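Beta-galactosidase (Trichoderma reesei, PDB 3OG2) probably hydrolyses terminal non-reducing beta-D-galactose residues in beta-D-galactosides, as a glycoprotein of glycoside hydrolase family 35 built around a TIM barrel. Local coordinates at residues A[250-255]-A[304-309]; A[235-240]-A[259-264]; A[686-691]-A[703-708]; A[699-704]-A[819-824]. All coordinates share one frame; numbering follows the deposited sequence. Where two conformers were deposited one is given.

Interaction 1: A[250-255]-A[304-309]. With MAN (alpha-D-mannopyranose), chain B; NAG (2-acetamido-2-deoxy-beta-D-glucopyranose), chain D.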
# COMPACT_ATOMS: atom_id res chain seq x y z
N SER A 250 20.75 -1.21 5.71
CA SER A 250 21.40 -0.08 6.34
C SER A 250 22.19 0.74 5.32
O SER A 250 22.72 1.77 5.74
CB SER A 250 22.33 -0.52 7.48
OG SER A 250 23.41 -1.27 6.96
N ALA A 251 22.25 0.35 4.07
CA ALA A 251 23.05 1.08 3.08
C ALA A 251 22.20 2.16 2.41
O ALA A 251 21.14 1.90 1.84
CB ALA A 251 23.60 0.12 2.04
N TRP A 252 22.68 3.40 2.55
CA TRP A 252 22.15 4.61 1.96
C TRP A 252 23.27 5.11 1.03
O TRP A 252 24.22 5.77 1.46
CB TRP A 252 21.79 5.69 2.96
CG TRP A 252 20.63 5.35 3.85
CD1 TRP A 252 19.98 4.16 4.01
CD2 TRP A 252 20.00 6.32 4.71
NE1 TRP A 252 18.97 4.33 4.94
CE2 TRP A 252 18.95 5.65 5.37
CE3 TRP A 252 20.22 7.67 4.96
CZ2 TRP A 252 18.12 6.29 6.29
CZ3 TRP A 252 19.39 8.31 5.87
CH2 TRP A 252 18.36 7.63 6.51
N PRO A 253 23.14 4.85 -0.22
CA PRO A 253 24.26 5.12 -1.13
C PRO A 253 24.50 6.61 -1.37
O PRO A 253 23.61 7.44 -1.22
CB PRO A 253 23.88 4.49 -2.47
CG PRO A 253 22.48 4.08 -2.33
CD PRO A 253 22.00 4.25 -0.90
N ASP A 254 25.78 6.83 -1.70
CA ASP A 254 26.21 8.17 -2.07
C ASP A 254 25.26 8.69 -3.16
O ASP A 254 24.75 8.05 -4.09
CB ASP A 254 27.66 8.22 -2.49
CG ASP A 254 28.72 8.21 -1.40
OD1 ASP A 254 28.43 8.29 -0.17
OD2 ASP A 254 29.94 8.12 -1.69
N ASN A 255 24.95 9.96 -3.04
CA ASN A 255 24.12 10.66 -3.98
C ASN A 255 22.68 10.18 -3.95
O ASN A 255 21.97 10.64 -4.83
CB ASN A 255 24.61 10.51 -5.42
CG ASN A 255 26.02 11.04 -5.58
OD1 ASN A 255 26.44 12.02 -4.97
ND2 ASN A 255 26.77 10.35 -6.45
N GLU A 304 12.47 8.08 7.02
CA GLU A 304 11.40 9.10 6.98
C GLU A 304 11.89 10.43 7.47
O GLU A 304 11.64 11.49 6.87
CB GLU A 304 10.17 8.69 7.83
CG GLU A 304 9.50 7.43 7.22
CD GLU A 304 8.30 7.06 8.07
OE1 GLU A 304 8.37 7.31 9.34
OE2 GLU A 304 7.36 6.47 7.55
N ARG A 305 12.59 10.43 8.63
CA ARG A 305 12.92 11.80 9.13
C ARG A 305 13.96 12.46 8.23
O ARG A 305 13.84 13.68 8.02
CB ARG A 305 13.26 11.75 10.58
CG ARG A 305 14.50 10.93 10.85
CD ARG A 305 14.42 10.43 12.33
NE ARG A 305 15.73 9.88 12.64
CZ ARG A 305 16.07 9.30 13.79
NH1 ARG A 305 15.22 9.10 14.81
NH2 ARG A 305 17.34 8.89 13.92
N VAL A 306 14.93 11.73 7.67
CA VAL A 306 15.89 12.43 6.78
C VAL A 306 15.28 12.75 5.44
O VAL A 306 15.34 13.90 4.95
CB VAL A 306 17.17 11.58 6.59
CG1 VAL A 306 18.13 12.27 5.61
CG2 VAL A 306 17.89 11.30 7.92
N PHE A 307 14.68 11.73 4.77
CA PHE A 307 14.21 12.00 3.42
C PHE A 307 12.92 12.82 3.35
O PHE A 307 12.74 13.62 2.43
CB PHE A 307 13.96 10.68 2.65
CG PHE A 307 15.24 10.02 2.17
CD1 PHE A 307 16.04 9.29 3.02
CD2 PHE A 307 15.58 10.17 0.79
CE1 PHE A 307 17.16 8.66 2.54
CE2 PHE A 307 16.75 9.55 0.32
CZ PHE A 307 17.52 8.81 1.19
N TYR A 308 11.99 12.64 4.29
CA TYR A 308 10.73 13.41 4.19
C TYR A 308 10.98 14.85 4.56
O TYR A 308 10.45 15.77 3.92
CB TYR A 308 9.61 12.82 5.02
CG TYR A 308 9.15 11.42 4.57
CD1 TYR A 308 9.74 10.75 3.51
CD2 TYR A 308 8.11 10.81 5.25
CE1 TYR A 308 9.30 9.50 3.13
CE2 TYR A 308 7.66 9.55 4.88
CZ TYR A 308 8.26 8.90 3.82
OH TYR A 308 7.82 7.65 3.46
N LYS A 309 11.81 15.12 5.58
CA LYS A 309 12.13 16.53 5.88
C LYS A 309 12.96 17.13 4.75
O LYS A 309 12.87 18.34 4.55
CB LYS A 309 12.87 16.61 7.22
CG LYS A 309 11.93 16.23 8.39
CD LYS A 309 12.65 16.22 9.73
CE LYS A 309 11.71 15.62 10.80
NZ LYS A 309 12.26 15.69 12.16
C1 MAN B . 17.51 5.31 19.26
C2 MAN B . 17.78 6.72 18.77
C3 MAN B . 17.20 6.97 17.37
C4 MAN B . 17.73 5.88 16.44
C5 MAN B . 17.33 4.50 16.97
C6 MAN B . 18.00 3.39 16.12
O2 MAN B . 19.19 6.84 18.73
O3 MAN B . 17.57 8.25 16.90
O4 MAN B . 17.13 6.06 15.18
O5 MAN B . 17.87 4.37 18.29
O6 MAN B . 17.48 2.13 16.51
C1 NAG D . 28.47 8.73 4.73
C2 NAG D . 29.81 8.20 4.23
C3 NAG D . 29.80 6.68 4.21
C4 NAG D . 29.17 5.97 5.42
C5 NAG D . 27.87 6.66 5.89
C6 NAG D . 27.38 6.20 7.25
C7 NAG D . 30.80 9.74 2.54
C8 NAG D . 30.64 10.20 1.11
N2 NAG D . 30.11 8.66 2.88
O3 NAG D . 31.05 6.18 3.81
O4 NAG D . 28.86 4.67 5.00
O5 NAG D . 28.15 8.04 5.92
O6 NAG D . 28.29 6.65 8.27
O7 NAG D . 31.82 10.14 3.14
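The indole of W252 reaches from its loop onto helix 301-313 and lays its six-membered ring over F307. This is a T-shaped pair in which F307 turns its edge toward the face of W252: the centroids lie 5.4 Å apart and the planes meet at 72°. F307 CE1 makes the approach, 4.0 Å from W252 CZ3, and stands off-centre, near the rim of the indole. V306 takes a different side of the same ring. V306 CG2 sits at the edge, in the indole plane, 3.9 Å from W252 CZ3; CG1 anti to the backbone N (chi1 177°) sets it there, with CB and CG1 close behind. A wide flat ring suits a loop that must meet two successive helix residues, and beta-branched valine gives the helix a short, stiff partner. R448 adds a cation-pi contact to W252, while L242 and S416 also touch its side chain.

R305, one residue before V306, binds a glycan instead. Its extended chain brings the guanidinium edge to the mannose, where R305 NH2 donates to MAN O3 (3.1 Å, 151° at the hydrogen), and NE is held by the carbonyl of R448. Across the two segments the contact is entirely apolar, so the joint probably depends on close fit and burial of apolar surface, while polar bonds to R448 and the mannose lie beside it.

Interaction 2: A[235-240]-A[259-264]; sequences YGHDGY and TTWRQD
H237 pushes the edge of its imidazole into the face of W261, with CE1 3.6 Å from W261 CE2 and almost over the middle of the indole. The planes stand at 72°, an edge-to-face pair that brings a polarised C-H of histidine onto the pi cloud of tryptophan. H237 holds its ring between the backbone N and the carbonyl carbon (chi1 74°), a turn that also brings ND1 round to the carbonyl of D238. That bond is 3.0 Å from H237 ND1 to D238 O and nearly straight at 168°; the oxygen lies in the imidazole plane, although the donor stands above the carbonyl plane, and the bond fixes the ring's rotation. At the other end, one water lies 2.8 Å from H237 NE2 and gives a bond to W261 O. Glycine suits position 239 because a side chain there would run into the indole; as it is, G239 CA comes to 3.9 Å from W261 CH2. An alanine in place of W261 would probably leave the H237 edge without its aromatic face and open a gap above G239. Beyond the pair, W261 also packs on F279. The contact joins strand 236-239 to helix 261-268 within a beta-alpha-beta unit of the TIM barrel that closes with strand 275-280, while D238 points away from the helix, its carboxylate close to those of the galactose-binding residues E180 and E278.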
# COMPACT_ATOMS: atom_id res chain seq x y z
N TYR A 235 1.51 20.06 -12.20
CA TYR A 235 2.56 19.11 -12.55
C TYR A 235 3.01 18.36 -11.30
O TYR A 235 3.42 19.02 -10.31
CB TYR A 235 3.76 19.88 -13.16
CG TYR A 235 4.90 18.94 -13.47
CD1 TYR A 235 4.85 18.07 -14.56
CD2 TYR A 235 6.04 18.93 -12.62
CE1 TYR A 235 5.89 17.18 -14.86
CE2 TYR A 235 7.07 18.04 -12.95
CZ TYR A 235 7.00 17.19 -14.04
OH TYR A 235 8.06 16.34 -14.32
N GLY A 236 2.97 17.06 -11.33
CA GLY A 236 3.44 16.23 -10.21
C GLY A 236 4.57 15.30 -10.73
O GLY A 236 4.60 14.98 -11.91
N HIS A 237 5.43 14.91 -9.78
CA HIS A 237 6.37 13.86 -10.14
C HIS A 237 6.61 12.97 -8.92
O HIS A 237 6.12 13.24 -7.82
CB HIS A 237 7.68 14.40 -10.73
CG HIS A 237 8.63 15.05 -9.77
ND1 HIS A 237 9.47 14.34 -8.93
CD2 HIS A 237 8.85 16.37 -9.54
CE1 HIS A 237 10.18 15.24 -8.22
NE2 HIS A 237 9.83 16.48 -8.55
N ASP A 238 7.35 11.90 -9.18
CA ASP A 238 7.53 10.85 -8.16
C ASP A 238 8.98 10.74 -7.73
O ASP A 238 9.86 11.38 -8.34
CB ASP A 238 7.06 9.52 -8.75
CG ASP A 238 5.57 9.54 -9.03
OD1 ASP A 238 4.83 10.46 -8.61
OD2 ASP A 238 5.05 8.58 -9.69
N GLY A 239 9.23 9.98 -6.69
CA GLY A 239 10.63 9.73 -6.32
C GLY A 239 10.75 8.54 -5.40
O GLY A 239 10.01 8.48 -4.41
N TYR A 240 11.69 7.64 -5.72
CA TYR A 240 11.99 6.49 -4.88
C TYR A 240 13.52 6.45 -4.71
O TYR A 240 14.20 5.56 -5.23
CB TYR A 240 11.48 5.20 -5.50
CG TYR A 240 9.98 5.15 -5.53
CD1 TYR A 240 9.29 5.73 -6.60
CD2 TYR A 240 9.25 4.52 -4.53
CE1 TYR A 240 7.89 5.71 -6.66
CE2 TYR A 240 7.85 4.47 -4.58
CZ TYR A 240 7.19 5.06 -5.65
OH TYR A 240 5.79 4.99 -5.66
N THR A 259 18.64 16.35 -4.42
CA THR A 259 19.07 17.70 -4.04
C THR A 259 18.64 18.72 -5.10
O THR A 259 19.02 19.87 -4.95
CB THR A 259 20.61 17.76 -3.92
OG1 THR A 259 21.20 17.38 -5.17
CG2 THR A 259 21.09 16.80 -2.83
N THR A 260 17.89 18.33 -6.13
CA THR A 260 17.61 19.27 -7.22
C THR A 260 16.16 19.63 -7.36
O THR A 260 15.81 20.38 -8.26
CB THR A 260 18.07 18.69 -8.58
OG1 THR A 260 17.29 17.55 -8.88
CG2 THR A 260 19.53 18.22 -8.51
N TRP A 261 15.26 19.13 -6.49
CA TRP A 261 13.85 19.22 -6.83
C TRP A 261 13.27 20.62 -6.69
O TRP A 261 12.30 20.92 -7.41
CB TRP A 261 13.10 18.16 -6.02
CG TRP A 261 13.31 16.77 -6.51
CD1 TRP A 261 13.89 16.36 -7.67
CD2 TRP A 261 12.91 15.56 -5.83
NE1 TRP A 261 13.90 14.98 -7.76
CE2 TRP A 261 13.29 14.48 -6.64
CE3 TRP A 261 12.27 15.35 -4.58
CZ2 TRP A 261 13.05 13.14 -6.28
CZ3 TRP A 261 12.04 14.03 -4.24
CH2 TRP A 261 12.42 12.95 -5.06
N ARG A 262 13.77 21.44 -5.76
CA ARG A 262 13.24 22.82 -5.71
C ARG A 262 13.53 23.52 -7.03
O ARG A 262 12.67 24.15 -7.65
CB ARG A 262 13.88 23.54 -4.52
CG ARG A 262 13.64 25.04 -4.56
CD ARG A 262 12.15 25.38 -4.39
NE ARG A 262 12.05 26.87 -4.37
CZ ARG A 262 10.99 27.62 -4.55
NH1 ARG A 262 9.83 26.98 -4.78
NH2 ARG A 262 11.15 28.94 -4.51
N GLN A 263 14.78 23.46 -7.50
CA GLN A 263 15.13 24.11 -8.78
C GLN A 263 14.42 23.43 -9.95
O GLN A 263 13.96 24.14 -10.87
CB GLN A 263 16.64 24.07 -9.03
CG GLN A 263 16.98 24.96 -10.24
CD GLN A 263 16.56 26.43 -10.04
OE1 GLN A 263 16.90 27.04 -9.03
NE2 GLN A 263 15.83 27.02 -11.02
N ASP A 264 14.32 22.11 -9.96
CA ASP A 264 13.57 21.46 -11.05
C ASP A 264 12.13 21.98 -11.06
O ASP A 264 11.58 22.20 -12.12
CB ASP A 264 13.55 19.96 -10.84
CG ASP A 264 14.89 19.29 -10.95
OD1 ASP A 264 15.77 19.81 -11.71
OD2 ASP A 264 15.07 18.21 -10.35
O HOH W 1 10.59 19.15 -8.99

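Interaction 3: A[686-691]-A[703-708]; sequences RTSNNT and GSDYGF. With NAG (2-acetamido-2-deoxy-beta-D-glucopyranose), chain E.
S688 and D705 meet through one short hydrogen bond, S688 OG giving its proton to D705 OD2 at 2.7 Å, on the syn side of the carboxylate and 20° out of its plane. D705 OD2 is also hydrogen-bonded to S700 OG. The S688 hydroxyl accepts too: N690 N reaches S688 OG at 3.0 Å, closing an ST turn. With OG anti to the backbone N (chi1 179°), the hydroxyl can serve both partners, a task that suits serine's small donor-acceptor group. A valine in place of S688 would probably cost D705 one of its donors and leave the N690 amide without its turn acceptor.

Waters form the second layer. One bridges N690 ND2 and D705 OD1, at 2.9 Å from each; two others link D705 to T687 O and N689 N, their bonds to the carboxylate being weak. N690 ND2 is also bound directly by K799 O.

The covalent feature is the glycan: N689 ND2 is bonded to C1 of an N-acetylglucosamine, and N689, N690 and T691 form an Asn-X-Thr sequon. Within 703-708, G703 O accepts from both Y706 N and F708 N, and the backbone angles of G707 call for glycine.

Both segments belong to the long loop between strands 663-666 and 713-720; Y706 and F708 rest on L823 of strand 820-824, while R134 and K136 of the family 35 region meet the loop and its sugar.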
# COMPACT_ATOMS: atom_id res chain seq x y z
N ARG A 686 -5.33 -20.16 -35.88
CA ARG A 686 -4.09 -20.24 -36.67
C ARG A 686 -3.34 -18.91 -36.75
O ARG A 686 -2.19 -18.88 -37.22
CB ARG A 686 -4.39 -20.78 -38.09
CG ARG A 686 -5.10 -22.16 -38.01
CD ARG A 686 -4.97 -22.82 -39.41
NE ARG A 686 -3.52 -22.75 -39.61
CZ ARG A 686 -2.57 -23.41 -38.94
NH1 ARG A 686 -2.86 -24.28 -37.96
NH2 ARG A 686 -1.31 -23.18 -39.29
N THR A 687 -4.02 -17.85 -36.33
CA THR A 687 -3.39 -16.54 -36.26
C THR A 687 -3.67 -15.94 -34.87
O THR A 687 -4.59 -16.38 -34.17
CB THR A 687 -3.93 -15.56 -37.31
OG1 THR A 687 -5.35 -15.40 -37.05
CG2 THR A 687 -3.76 -16.13 -38.71
N SER A 688 -2.82 -14.99 -34.55
CA SER A 688 -2.92 -14.22 -33.31
C SER A 688 -2.88 -12.72 -33.59
O SER A 688 -2.21 -12.33 -34.52
CB SER A 688 -1.79 -14.59 -32.34
OG SER A 688 -1.88 -13.82 -31.13
N ASN A 689 -3.56 -11.93 -32.78
CA ASN A 689 -3.44 -10.48 -32.86
C ASN A 689 -2.31 -9.97 -31.98
O ASN A 689 -2.13 -8.75 -31.91
CB ASN A 689 -4.74 -9.83 -32.35
CG ASN A 689 -5.86 -9.88 -33.31
OD1 ASN A 689 -5.66 -10.26 -34.48
ND2 ASN A 689 -7.08 -9.48 -32.96
N ASN A 690 -1.64 -10.88 -31.29
CA ASN A 690 -0.52 -10.53 -30.42
C ASN A 690 0.67 -10.09 -31.27
O ASN A 690 1.40 -10.87 -31.86
CB ASN A 690 -0.14 -11.65 -29.48
CG ASN A 690 0.81 -11.13 -28.40
OD1 ASN A 690 1.65 -10.29 -28.59
ND2 ASN A 690 0.62 -11.61 -27.17
N THR A 691 0.86 -8.77 -31.35
CA THR A 691 1.89 -8.23 -32.20
C THR A 691 3.21 -8.20 -31.47
O THR A 691 4.27 -7.96 -32.08
CB THR A 691 1.48 -6.80 -32.63
OG1 THR A 691 0.98 -6.05 -31.49
CG2 THR A 691 0.36 -6.85 -33.68
N GLY A 703 -2.64 -18.18 -23.56
CA GLY A 703 -3.90 -18.19 -22.84
C GLY A 703 -4.82 -17.02 -23.17
O GLY A 703 -6.04 -17.17 -23.35
N SER A 704 -4.24 -15.80 -23.27
CA SER A 704 -5.11 -14.64 -23.42
C SER A 704 -5.76 -14.62 -24.79
O SER A 704 -6.80 -13.93 -24.94
CB SER A 704 -4.34 -13.32 -23.20
OG SER A 704 -4.03 -13.17 -21.81
N ASP A 705 -5.21 -15.32 -25.77
CA ASP A 705 -5.85 -15.35 -27.08
C ASP A 705 -7.16 -16.10 -27.01
O ASP A 705 -8.00 -15.91 -27.92
CB ASP A 705 -4.98 -16.03 -28.12
CG ASP A 705 -3.88 -15.09 -28.67
OD1 ASP A 705 -3.84 -13.89 -28.30
OD2 ASP A 705 -3.07 -15.58 -29.50
N TYR A 706 -7.42 -16.89 -25.99
CA TYR A 706 -8.64 -17.66 -25.82
C TYR A 706 -9.44 -17.17 -24.61
O TYR A 706 -10.40 -17.83 -24.18
CB TYR A 706 -8.27 -19.14 -25.64
CG TYR A 706 -7.56 -19.70 -26.86
CD1 TYR A 706 -6.17 -19.62 -26.96
CD2 TYR A 706 -8.28 -20.31 -27.86
CE1 TYR A 706 -5.51 -20.13 -28.07
CE2 TYR A 706 -7.60 -20.84 -28.99
CZ TYR A 706 -6.24 -20.76 -29.08
OH TYR A 706 -5.62 -21.28 -30.20
N GLY A 707 -9.04 -16.01 -24.05
CA GLY A 707 -9.82 -15.46 -22.95
C GLY A 707 -9.37 -15.85 -21.57
O GLY A 707 -10.13 -15.57 -20.60
N PHE A 708 -8.20 -16.49 -21.43
CA PHE A 708 -7.72 -16.97 -20.14
C PHE A 708 -6.57 -16.06 -19.68
O PHE A 708 -5.48 -16.16 -20.27
CB PHE A 708 -7.23 -18.42 -20.25
CG PHE A 708 -8.36 -19.35 -20.71
CD1 PHE A 708 -9.51 -19.51 -19.95
CD2 PHE A 708 -8.19 -20.04 -21.91
CE1 PHE A 708 -10.48 -20.38 -20.39
CE2 PHE A 708 -9.17 -20.88 -22.38
CZ PHE A 708 -10.32 -21.04 -21.59
C1 NAG E . -8.39 -9.40 -33.67
C2 NAG E . -9.66 -9.74 -32.88
C3 NAG E . -10.95 -9.47 -33.63
C4 NAG E . -10.99 -8.07 -34.28
C5 NAG E . -9.64 -7.85 -34.98
C6 NAG E . -9.62 -6.47 -35.65
C7 NAG E . -9.90 -11.35 -31.03
C8 NAG E . -10.27 -12.80 -30.80
N2 NAG E . -9.68 -11.06 -32.32
O3 NAG E . -12.10 -9.63 -32.81
O4 NAG E . -12.07 -8.03 -35.21
O5 NAG E . -8.56 -8.01 -34.04
O6 NAG E . -8.65 -6.33 -36.67
O7 NAG E . -10.17 -10.54 -30.13
O HOH W 2 -5.12 -16.25 -31.46
O HOH W 3 -5.13 -12.48 -30.47
O HOH W 4 -1.66 -13.33 -26.51

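Interaction 4: A[699-704]-A[819-824]; sequences VSLYGS and ISWKLT
S700 OG is gripped by two groups: Y702 N donates to it at 3.2 Å and 162°, closing an ST turn, and D705 OD2 shares a hydrogen bond with it. Serine suits this place because one hydroxyl ties its own turn and also reaches the 3-10 segment that follows. The turn presents L701 to strand 820-824, where the contact becomes apolar. L701 lies across one face of the W821 indole, the side chains crossing at about a right angle. Its CG is anti to the carbonyl carbon (chi1 -61°), which swings both methyls over the ring. L701 CD1 makes a CH-pi contact, 3.9 Å from the centroid of the five-membered ring of W821 and only 13° off the normal, while CD2 comes 3.6 Å from W821 CG. Leucine's fork thus lays two methyls on one tryptophan. V699 adds a third methyl, CG2, 3.9 Å from W821 CD1, and I819 CG2 lies over the opposite face, near the rim, so aliphatic groups meet both faces. W821 NE1, the one polar atom of that ring, is bound by the hydroxyl of Y807. L823 CD1 approaches the backbone of G703, at 4.3 Å from its CA. Strand 820-824 edges a five-stranded antiparallel sheet beside strand 713-720. The 699-704 loop lies against it, L701 touching F715 of strand 713-720 and packing, like W821, on I804 of strand 803-811.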
# COMPACT_ATOMS: atom_id res chain seq x y z
N VAL A 699 -0.67 -23.08 -34.30
CA VAL A 699 -1.86 -22.50 -33.66
C VAL A 699 -1.39 -21.72 -32.45
O VAL A 699 -0.32 -21.99 -31.91
CB VAL A 699 -2.86 -23.54 -33.16
CG1 VAL A 699 -3.48 -24.23 -34.38
CG2 VAL A 699 -2.21 -24.58 -32.21
N SER A 700 -2.15 -20.72 -32.04
CA SER A 700 -1.82 -20.00 -30.81
C SER A 700 -2.00 -20.91 -29.60
O SER A 700 -3.05 -21.56 -29.44
CB SER A 700 -2.77 -18.80 -30.66
OG SER A 700 -2.43 -18.18 -29.41
N LEU A 701 -1.01 -20.88 -28.72
CA LEU A 701 -1.10 -21.51 -27.40
C LEU A 701 -0.88 -20.48 -26.32
O LEU A 701 -0.30 -20.77 -25.27
CB LEU A 701 -0.09 -22.67 -27.33
CG LEU A 701 -0.37 -23.76 -28.39
CD1 LEU A 701 0.78 -24.76 -28.40
CD2 LEU A 701 -1.67 -24.50 -28.15
N TYR A 702 -1.37 -19.27 -26.59
CA TYR A 702 -1.31 -18.15 -25.64
C TYR A 702 -2.63 -18.09 -24.89
O TYR A 702 -3.69 -17.92 -25.54
CB TYR A 702 -1.12 -16.84 -26.39
CG TYR A 702 0.15 -16.72 -27.19
CD1 TYR A 702 1.24 -17.59 -27.08
CD2 TYR A 702 0.21 -15.66 -28.09
CE1 TYR A 702 2.38 -17.39 -27.86
CE2 TYR A 702 1.38 -15.45 -28.86
CZ TYR A 702 2.44 -16.31 -28.74
OH TYR A 702 3.58 -16.15 -29.51
N GLY A 703 -2.64 -18.18 -23.56
CA GLY A 703 -3.90 -18.19 -22.84
C GLY A 703 -4.82 -17.02 -23.17
O GLY A 703 -6.04 -17.17 -23.35
N SER A 704 -4.24 -15.80 -23.27
CA SER A 704 -5.11 -14.64 -23.42
C SER A 704 -5.76 -14.62 -24.79
O SER A 704 -6.80 -13.93 -24.94
CB SER A 704 -4.34 -13.32 -23.20
OG SER A 704 -4.03 -13.17 -21.81
N ILE A 819 0.99 -32.08 -33.55
CA ILE A 819 0.23 -32.12 -32.30
C ILE A 819 -0.99 -31.23 -32.48
O ILE A 819 -0.84 -30.09 -32.98
CB ILE A 819 1.04 -31.63 -31.10
CG1 ILE A 819 2.37 -32.42 -30.98
CG2 ILE A 819 0.19 -31.69 -29.85
CD1 ILE A 819 3.24 -31.91 -29.83
N SER A 820 -2.15 -31.74 -32.11
CA SER A 820 -3.39 -30.94 -32.06
C SER A 820 -3.71 -30.67 -30.60
O SER A 820 -3.51 -31.55 -29.75
CB SER A 820 -4.56 -31.61 -32.78
OG SER A 820 -5.00 -32.73 -32.06
N TRP A 821 -4.22 -29.44 -30.33
CA TRP A 821 -4.24 -28.96 -28.96
C TRP A 821 -5.60 -28.54 -28.46
O TRP A 821 -6.43 -28.00 -29.21
CB TRP A 821 -3.34 -27.73 -28.88
CG TRP A 821 -1.89 -27.98 -29.13
CD1 TRP A 821 -1.25 -27.86 -30.36
CD2 TRP A 821 -0.90 -28.38 -28.18
NE1 TRP A 821 0.09 -28.15 -30.21
CE2 TRP A 821 0.34 -28.48 -28.89
CE3 TRP A 821 -0.94 -28.66 -26.79
CZ2 TRP A 821 1.53 -28.84 -28.27
CZ3 TRP A 821 0.27 -29.03 -26.15
CH2 TRP A 821 1.47 -29.11 -26.92
N LYS A 822 -5.80 -28.69 -27.16
CA LYS A 822 -6.90 -28.08 -26.41
C LYS A 822 -6.25 -27.34 -25.22
O LYS A 822 -5.08 -27.62 -24.85
CB LYS A 822 -7.86 -29.12 -25.86
CG LYS A 822 -8.42 -29.99 -26.99
CD LYS A 822 -9.58 -30.83 -26.47
CE LYS A 822 -10.08 -31.78 -27.57
NZ LYS A 822 -11.33 -32.46 -27.10
N LEU A 823 -6.99 -26.37 -24.66
CA LEU A 823 -6.41 -25.64 -23.51
C LEU A 823 -7.52 -25.20 -22.59
O LEU A 823 -8.68 -25.11 -22.97
CB LEU A 823 -5.55 -24.45 -23.95
CG LEU A 823 -6.31 -23.11 -24.20
CD1 LEU A 823 -5.29 -21.99 -24.33
CD2 LEU A 823 -7.26 -23.15 -25.40
N THR A 824 -7.13 -24.88 -21.35
CA THR A 824 -8.03 -24.16 -20.47
C THR A 824 -7.24 -23.30 -19.48
O THR A 824 -6.15 -23.66 -19.04
CB THR A 824 -8.94 -25.11 -19.67
OG1 THR A 824 -9.98 -24.33 -19.05
CG2 THR A 824 -8.18 -25.90 -18.59

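How the interactions relate
The contacts form two widely separated pairs. Interactions 1 and 2 lie within the TIM-barrel region, their centres 16 Å apart and their segments alternating along the sequence: the chain leaves strand 236-239, runs through the 250-255 loop into helix 261-268, and later returns as helix 301-313. Interactions 3 and 4 come afterwards, about 41 to 50 Å from the first pair between centres, in an all-beta part of the enzyme. Their centres are 9 Å apart, and they share G703 and S704. One loop is thereby pinned both to its own glycosylated arm and to an edge strand, while interaction 2 lies next to galactose-binding residues and interaction 1 fastens a loop to a helix near glycans.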